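Local structure of Dye type peroxidase A (Streptomyces lividans 1326, 5MJH) at the interface of chains A and B. The protein uses a haem iron and hydrogen peroxide, probably to oxidise dyes and other organic substrates, as a member of the Dyp-type peroxidase family. Numbering follows the deposited sequence. Chains: chain A/B, Dye type peroxidase A.

Contact 1: the interface of chains A and B. Residues chain A 142-143, 146, 155, 158; chain B 231, 310, 314, 316.
A:Gln146 and B:Phe310 approach from opposite directions in this part of the two-fold A-B interface, which the structure alone does not prove to be the dimer in solution. From CB, the glutamine runs to CG, anti to the backbone N (chi1 179°), and CG comes 4.1 Å from B:Phe310 CE2. The chain then bends at chi2, bringing CD to 3.5 Å from B:Phe310 CE2 with the amide plane tilted against the ring. At the tip, OE1 lies 3.3 Å from B:Phe310 CE2 while an in-plane lone pair accepts from A:Arg143 NH1 at 2.9 Å; NE2 is joined to water 1. At the opposite edge of the ring, A:Gln158 CG lies in the ring plane, 3.9 Å from B:Phe310 CE1; A:Val155 CG1 comes near CD1 from the face on which the A:Gln146 amide lies. A:Arg143 NH2 makes a salt bridge to B:Asp231 OD1 at 2.8 Å, nearly straight (168° at H), on the anti lone pair, the guanidinium and carboxylate nearly coplanar. A leucine in place of A:Arg143 would probably leave the B:Asp231 charge without its mate and the A:Gln146 amide freer to turn. Water 1 lies 2.6 Å from B:Asp231 OD1 and 2.7 Å from the carbonyl O of B:Gly314.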
loop_
_atom_site.group_PDB
_atom_site.type_symbol
_atom_site.label_atom_id
_atom_site.label_comp_id
_atom_site.label_asym_id
_atom_site.label_seq_id
_atom_site.Cartn_x
_atom_site.Cartn_y
_atom_site.Cartn_z
ATOM N N LEU A 142 5.007 0.703 -12.093
ATOM C CA LEU A 142 3.895 -0.153 -12.542
ATOM C C LEU A 142 3.168 0.428 -13.755
ATOM O O LEU A 142 2.882 -0.261 -14.751
ATOM C CB LEU A 142 2.882 -0.335 -11.393
ATOM C CG LEU A 142 1.548 -1.042 -11.685
ATOM C CD1 LEU A 142 1.757 -2.465 -12.190
ATOM C CD2 LEU A 142 0.562 -0.963 -10.502
ATOM N N ARG A 143 2.847 1.705 -13.661
ATOM C CA ARG A 143 2.060 2.336 -14.685
ATOM C C ARG A 143 2.869 2.423 -15.997
ATOM O O ARG A 143 2.316 2.261 -17.070
ATOM C CB ARG A 143 1.610 3.711 -14.250
ATOM C CG ARG A 143 0.763 4.488 -15.245
ATOM C CD ARG A 143 -0.466 3.739 -15.732
ATOM N NE ARG A 143 -1.301 4.654 -16.513
ATOM C CZ ARG A 143 -2.442 4.316 -17.097
ATOM N NH1 ARG A 143 -2.931 3.113 -16.919
ATOM N NH2 ARG A 143 -3.132 5.231 -17.766
ATOM N N GLN A 146 3.020 -1.094 -17.484
ATOM C CA GLN A 146 1.722 -1.442 -18.050
ATOM C C GLN A 146 1.415 -0.683 -19.351
ATOM O O GLN A 146 0.851 -1.271 -20.289
ATOM C CB GLN A 146 0.639 -1.219 -17.009
ATOM C CG GLN A 146 -0.781 -1.531 -17.477
ATOM C CD GLN A 146 -1.686 -0.323 -17.476
ATOM O OE1 GLN A 146 -1.389 0.688 -16.835
ATOM N NE2 GLN A 146 -2.817 -0.450 -18.117
ATOM N N VAL A 155 -3.284 -6.656 -19.232
ATOM C CA VAL A 155 -3.161 -7.038 -17.837
ATOM C C VAL A 155 -4.149 -8.163 -17.553
ATOM O O VAL A 155 -5.358 -7.997 -17.687
ATOM C CB VAL A 155 -3.415 -5.850 -16.882
ATOM C CG1 VAL A 155 -3.424 -6.302 -15.414
ATOM C CG2 VAL A 155 -2.370 -4.784 -17.107
ATOM N N GLN A 158 -3.241 -8.308 -11.328
ATOM C CA GLN A 158 -2.277 -7.399 -10.693
ATOM C C GLN A 158 -2.618 -7.381 -9.208
ATOM O O GLN A 158 -3.767 -7.295 -8.873
ATOM C CB GLN A 158 -2.342 -6.022 -11.341
ATOM C CG GLN A 158 -1.222 -5.089 -10.899
ATOM C CD GLN A 158 -1.580 -4.269 -9.653
ATOM O OE1 GLN A 158 -2.531 -3.509 -9.679
ATOM N NE2 GLN A 158 -0.798 -4.384 -8.585
ATOM N N ASP B 231 -6.101 7.127 -18.116
ATOM C CA ASP B 231 -6.053 6.812 -19.558
ATOM C C ASP B 231 -6.336 8.009 -20.414
ATOM O O ASP B 231 -5.756 8.117 -21.497
ATOM C CB ASP B 231 -7.013 5.705 -19.930
ATOM C CG ASP B 231 -6.577 4.358 -19.435
ATOM O OD1 ASP B 231 -5.424 4.179 -18.951
ATOM O OD2 ASP B 231 -7.441 3.457 -19.475
ATOM N N PHE B 310 -6.780 -3.111 -11.862
ATOM C CA PHE B 310 -7.206 -2.827 -13.197
ATOM C C PHE B 310 -8.456 -3.617 -13.515
ATOM O O PHE B 310 -8.552 -4.784 -13.129
ATOM C CB PHE B 310 -6.097 -3.201 -14.189
ATOM C CG PHE B 310 -4.829 -2.433 -14.003
ATOM C CD1 PHE B 310 -3.835 -2.883 -13.140
ATOM C CD2 PHE B 310 -4.642 -1.237 -14.684
ATOM C CE1 PHE B 310 -2.682 -2.153 -12.969
ATOM C CE2 PHE B 310 -3.481 -0.492 -14.510
ATOM C CZ PHE B 310 -2.507 -0.967 -13.664
ATOM N N GLY B 314 -8.215 -2.779 -18.815
ATOM C CA GLY B 314 -6.968 -2.183 -18.398
ATOM C C GLY B 314 -7.137 -0.830 -17.725
ATOM O O GLY B 314 -6.167 -0.110 -17.575
ATOM N N PRO B 316 -7.224 1.677 -14.839
ATOM C CA PRO B 316 -6.786 1.596 -13.448
ATOM C C PRO B 316 -7.807 2.154 -12.407
ATOM O O PRO B 316 -8.378 3.267 -12.588
ATOM C CB PRO B 316 -5.535 2.465 -13.424
ATOM C CG PRO B 316 -5.783 3.468 -14.520
ATOM C CD PRO B 316 -6.577 2.771 -15.575
HETATM O O HOH W 1 -4.633 1.707 -18.921
#

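Contact 2: the interface of chains A and B. Residues chain A 178-180, 230, 234; chain B 71, 73, 143, 147.
The backbone of A:Gly180 adopts a left-handed conformation (phi 75°) as its CA passes 3.2 Å from the carbonyl O of B:Thr71. Two residues earlier in the same loop, the carbonyl O of A:Leu178 meets a methyl, CG2 of B:Val73, at 3.3 Å. B:Val73 is itself steadied within its loop, its N donating to the hydroxyl OG1 of B:Thr71 at 3.2 Å. With OG1 held this way (chi1 61°), the threonine methyl CG2 faces A:Glu234, 3.6 Å from A:Glu234 CD. A:Glu234 crosses the interface with its chain extended beyond CG, which carries the carboxylate to B:Arg143 coming from the opposite direction. OE1 of A:Glu234 forms a salt bridge with NE of B:Arg143 at 2.8 Å, received on its syn side but somewhat above the carboxylate plane; NH2 adds a weak bond to the same oxygen. The two flat groups are turned 58° apart. B:Arg147 lays its CD over the centre of the B:Arg143 guanidinium, 3.5 Å above the plane, which probably limits its swing. NE of B:Arg147 stays 4.1 Å from A:Glu234 OE1, and may add to the positive field there. If the pairing of chains persists in solution, this patch would couple two loops and an ion pair to help hold the peroxidase copies in register.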
loop_
_atom_site.group_PDB
_atom_site.type_symbol
_atom_site.label_atom_id
_atom_site.label_comp_id
_atom_site.label_asym_id
_atom_site.label_seq_id
_atom_site.Cartn_x
_atom_site.Cartn_y
_atom_site.Cartn_z
ATOM N N LEU A 178 1.673 -10.640 8.507
ATOM C CA LEU A 178 0.453 -10.166 9.173
ATOM C C LEU A 178 -0.100 -11.150 10.193
ATOM O O LEU A 178 -1.083 -10.862 10.812
ATOM C CB LEU A 178 -0.664 -9.824 8.197
ATOM C CG LEU A 178 -0.263 -8.835 7.091
ATOM C CD1 LEU A 178 -1.458 -8.543 6.228
ATOM C CD2 LEU A 178 0.316 -7.602 7.718
ATOM N N MET A 179 0.522 -12.321 10.306
ATOM C CA MET A 179 0.306 -13.234 11.433
ATOM C C MET A 179 1.153 -12.868 12.659
ATOM O O MET A 179 1.024 -13.484 13.710
ATOM C CB MET A 179 0.517 -14.695 11.052
ATOM C CG MET A 179 -0.701 -15.358 10.334
ATOM S SD MET A 179 -0.252 -17.006 9.728
ATOM C CE MET A 179 -1.877 -17.714 9.519
ATOM N N GLY A 180 1.967 -11.835 12.526
ATOM C CA GLY A 180 2.855 -11.372 13.544
ATOM C C GLY A 180 4.092 -12.195 13.782
ATOM O O GLY A 180 4.835 -11.958 14.747
ATOM N N LEU A 230 -7.104 -14.735 9.312
ATOM C CA LEU A 230 -6.753 -13.990 10.518
ATOM C C LEU A 230 -7.848 -14.060 11.580
ATOM O O LEU A 230 -7.573 -14.007 12.783
ATOM C CB LEU A 230 -6.493 -12.540 10.177
ATOM C CG LEU A 230 -5.295 -12.248 9.256
ATOM C CD1 LEU A 230 -5.210 -10.761 8.964
ATOM C CD2 LEU A 230 -3.992 -12.771 9.851
ATOM N N GLU A 234 -6.279 -15.345 15.009
ATOM C CA GLU A 234 -6.164 -14.396 16.111
ATOM C C GLU A 234 -6.986 -14.794 17.318
ATOM O O GLU A 234 -6.903 -14.132 18.366
ATOM C CB GLU A 234 -6.499 -12.976 15.630
ATOM C CG GLU A 234 -5.380 -12.504 14.699
ATOM C CD GLU A 234 -5.635 -11.264 13.903
ATOM O OE1 GLU A 234 -6.648 -10.585 14.080
ATOM O OE2 GLU A 234 -4.769 -10.934 13.066
ATOM N N THR B 71 -1.427 -8.900 18.152
ATOM C CA THR B 71 -0.962 -9.835 17.087
ATOM C C THR B 71 0.534 -9.865 16.884
ATOM O O THR B 71 1.005 -10.681 16.080
ATOM C CB THR B 71 -1.551 -9.461 15.726
ATOM O OG1 THR B 71 -1.092 -8.146 15.420
ATOM C CG2 THR B 71 -3.049 -9.499 15.736
ATOM N N VAL B 73 2.070 -7.832 15.083
ATOM C CA VAL B 73 2.382 -7.375 13.718
ATOM C C VAL B 73 3.254 -6.115 13.682
ATOM O O VAL B 73 4.084 -5.966 12.788
ATOM C CB VAL B 73 1.123 -7.194 12.825
ATOM C CG1 VAL B 73 1.406 -6.426 11.524
ATOM C CG2 VAL B 73 0.562 -8.556 12.439
ATOM N N ARG B 143 -6.467 -3.338 11.978
ATOM C CA ARG B 143 -6.985 -4.611 12.423
ATOM C C ARG B 143 -7.391 -4.521 13.916
ATOM O O ARG B 143 -8.426 -5.035 14.337
ATOM C CB ARG B 143 -5.933 -5.695 12.192
ATOM C CG ARG B 143 -6.353 -7.114 12.556
ATOM C CD ARG B 143 -7.604 -7.570 11.846
ATOM N NE ARG B 143 -7.870 -8.978 12.204
ATOM C CZ ARG B 143 -8.985 -9.666 11.898
ATOM N NH1 ARG B 143 -9.952 -9.146 11.163
ATOM N NH2 ARG B 143 -9.019 -10.940 12.221
ATOM N N ARG B 147 -11.186 -5.107 15.058
ATOM C CA ARG B 147 -11.480 -6.158 16.040
ATOM C C ARG B 147 -12.121 -5.636 17.321
ATOM O O ARG B 147 -12.946 -6.319 17.947
ATOM C CB ARG B 147 -10.205 -6.994 16.278
ATOM C CG ARG B 147 -9.801 -7.781 15.013
ATOM C CD ARG B 147 -10.715 -8.999 14.891
ATOM N NE ARG B 147 -10.309 -10.091 15.756
ATOM C CZ ARG B 147 -10.962 -11.246 15.887
ATOM N NH1 ARG B 147 -12.086 -11.491 15.220
ATOM N NH2 ARG B 147 -10.486 -12.169 16.703
#

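Contact 3: the interface of chains A and B. Residues chain A 163-165, 168; chain B 7, 80, 134-136.
A:Ser165 and B:Asp134 form a direct hydrogen bond in this patch, where a loop of one Dyp-type peroxidase copy meets the N-terminal end of helix 135-149 of the other. The backbone N of A:Ser165 donates to the carboxylate oxygen OD1 of B:Asp134 at 2.9 Å, arriving nearly in line with the C-O bond and close to straight (166° at H). The aspartate immediately precedes the helix, and its second oxygen, OD2, accepts a weak bond from the N of B:Leu136, the arrangement of a helix cap; the helix end would probably help to stabilise a negative charge here. Bridging waters form a second group. Water 2 lies 2.8 Å from N of B:Ala135, in the first turn of the helix, meets the carbonyl O of A:Asn163, and lies 2.6 Å from the hydroxyl OG of A:Ser165. Water 3 lies 2.8 Å from A:Arg164 NE and 2.9 Å from B:Asp134 OD2, which may let the opposite charges ease each other; the bend at chi3 (-70°) turns NE to this water. In van der Waals contact, the methyl CB of A:Ala168 and CG of A:Arg164 (3.3 Å) both lie against B:Asp134 OD1. B:Leu136 CG approaches the A:Arg164 backbone N at 4.2 Å, while B:Leu7 CD2 reaches the A:Ala168 CA at 3.9 Å.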
loop_
_atom_site.group_PDB
_atom_site.type_symbol
_atom_site.label_atom_id
_atom_site.label_comp_id
_atom_site.label_asym_id
_atom_site.label_seq_id
_atom_site.Cartn_x
_atom_site.Cartn_y
_atom_site.Cartn_z
ATOM N N ASN A 163 5.559 -4.211 2.829
ATOM C CA ASN A 163 6.413 -4.711 3.913
ATOM C C ASN A 163 6.742 -3.523 4.788
ATOM O O ASN A 163 6.331 -2.379 4.520
ATOM C CB ASN A 163 7.702 -5.369 3.388
ATOM C CG ASN A 163 7.497 -6.722 2.801
ATOM O OD1 ASN A 163 6.950 -7.645 3.436
ATOM N ND2 ASN A 163 7.975 -6.892 1.566
ATOM N N ARG A 164 7.545 -3.807 5.808
ATOM C CA ARG A 164 8.099 -2.821 6.644
ATOM C C ARG A 164 8.892 -1.801 5.863
ATOM O O ARG A 164 9.593 -2.150 4.860
ATOM C CB ARG A 164 9.068 -3.486 7.645
ATOM C CG ARG A 164 9.701 -2.508 8.618
ATOM C CD ARG A 164 10.600 -3.243 9.590
ATOM N NE ARG A 164 9.814 -4.050 10.502
ATOM C CZ ARG A 164 10.267 -5.067 11.226
ATOM N NH1 ARG A 164 11.575 -5.387 11.217
ATOM N NH2 ARG A 164 9.417 -5.736 11.994
ATOM N N SER A 165 8.830 -0.564 6.318
ATOM C CA SER A 165 9.662 0.496 5.762
ATOM C C SER A 165 11.071 0.578 6.335
ATOM O O SER A 165 11.291 0.253 7.488
ATOM C CB SER A 165 8.974 1.824 5.919
ATOM O OG SER A 165 8.015 1.925 4.891
ATOM N N ALA A 168 11.727 2.010 10.135
ATOM C CA ALA A 168 10.638 1.713 11.116
ATOM C C ALA A 168 11.145 1.130 12.451
ATOM O O ALA A 168 10.582 1.391 13.523
ATOM C CB ALA A 168 9.599 0.787 10.484
ATOM N N LEU B 7 12.003 7.813 11.093
ATOM C CA LEU B 7 10.771 7.356 10.502
ATOM C C LEU B 7 9.974 6.552 11.543
ATOM O O LEU B 7 8.791 6.816 11.753
ATOM C CB LEU B 7 11.031 6.527 9.268
ATOM C CG LEU B 7 9.795 6.064 8.477
ATOM C CD1 LEU B 7 10.210 6.031 7.032
ATOM C CD2 LEU B 7 9.317 4.716 8.983
ATOM N N SER B 80 6.135 5.166 14.457
ATOM C CA SER B 80 6.093 5.414 13.020
ATOM C C SER B 80 5.040 6.440 12.638
ATOM O O SER B 80 4.375 6.331 11.608
ATOM C CB SER B 80 5.878 4.099 12.279
ATOM O OG SER B 80 6.860 3.133 12.607
ATOM N N ASP B 134 4.831 3.406 8.408
ATOM C CA ASP B 134 5.148 1.979 8.294
ATOM C C ASP B 134 3.893 1.177 8.023
ATOM O O ASP B 134 2.887 1.353 8.696
ATOM C CB ASP B 134 5.841 1.425 9.554
ATOM C CG ASP B 134 6.211 -0.028 9.399
ATOM O OD1 ASP B 134 7.195 -0.304 8.654
ATOM O OD2 ASP B 134 5.476 -0.920 9.850
ATOM N N ALA B 135 3.932 0.352 6.963
ATOM C CA ALA B 135 2.719 -0.406 6.566
ATOM C C ALA B 135 2.251 -1.428 7.612
ATOM O O ALA B 135 1.072 -1.672 7.730
ATOM C CB ALA B 135 2.921 -1.067 5.220
ATOM N N LEU B 136 3.181 -2.053 8.343
ATOM C CA LEU B 136 2.777 -3.020 9.371
ATOM C C LEU B 136 2.209 -2.299 10.539
ATOM O O LEU B 136 1.195 -2.741 11.137
ATOM C CB LEU B 136 3.967 -3.861 9.836
ATOM C CG LEU B 136 4.737 -4.620 8.802
ATOM C CD1 LEU B 136 5.615 -5.649 9.448
ATOM C CD2 LEU B 136 3.783 -5.288 7.857
HETATM O O HOH W 2 5.948 0.344 4.981
HETATM O O HOH W 3 7.331 -2.783 11.046
#

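Contacts 2 and 3 are neighbours, their C-alpha centres about 15 Å apart, while contact 1 lies about 26 Å from contact 3. The 30 Å between contacts 1 and 2 separates opposite copies; the twin of contact 1 adjoins contact 2. Helix 135-149 runs through all three, from chain A in contact 1 and chain B in the others: its second half in contacts 1 and 2, its N-terminal end in contact 3. Residue 143 and helix 230-233 serve both contacts 1 and 2. By the two-fold, each Arg143 should meet both Asp231 and Glu234 of its partner, so these contacts show two halves of one charged cluster.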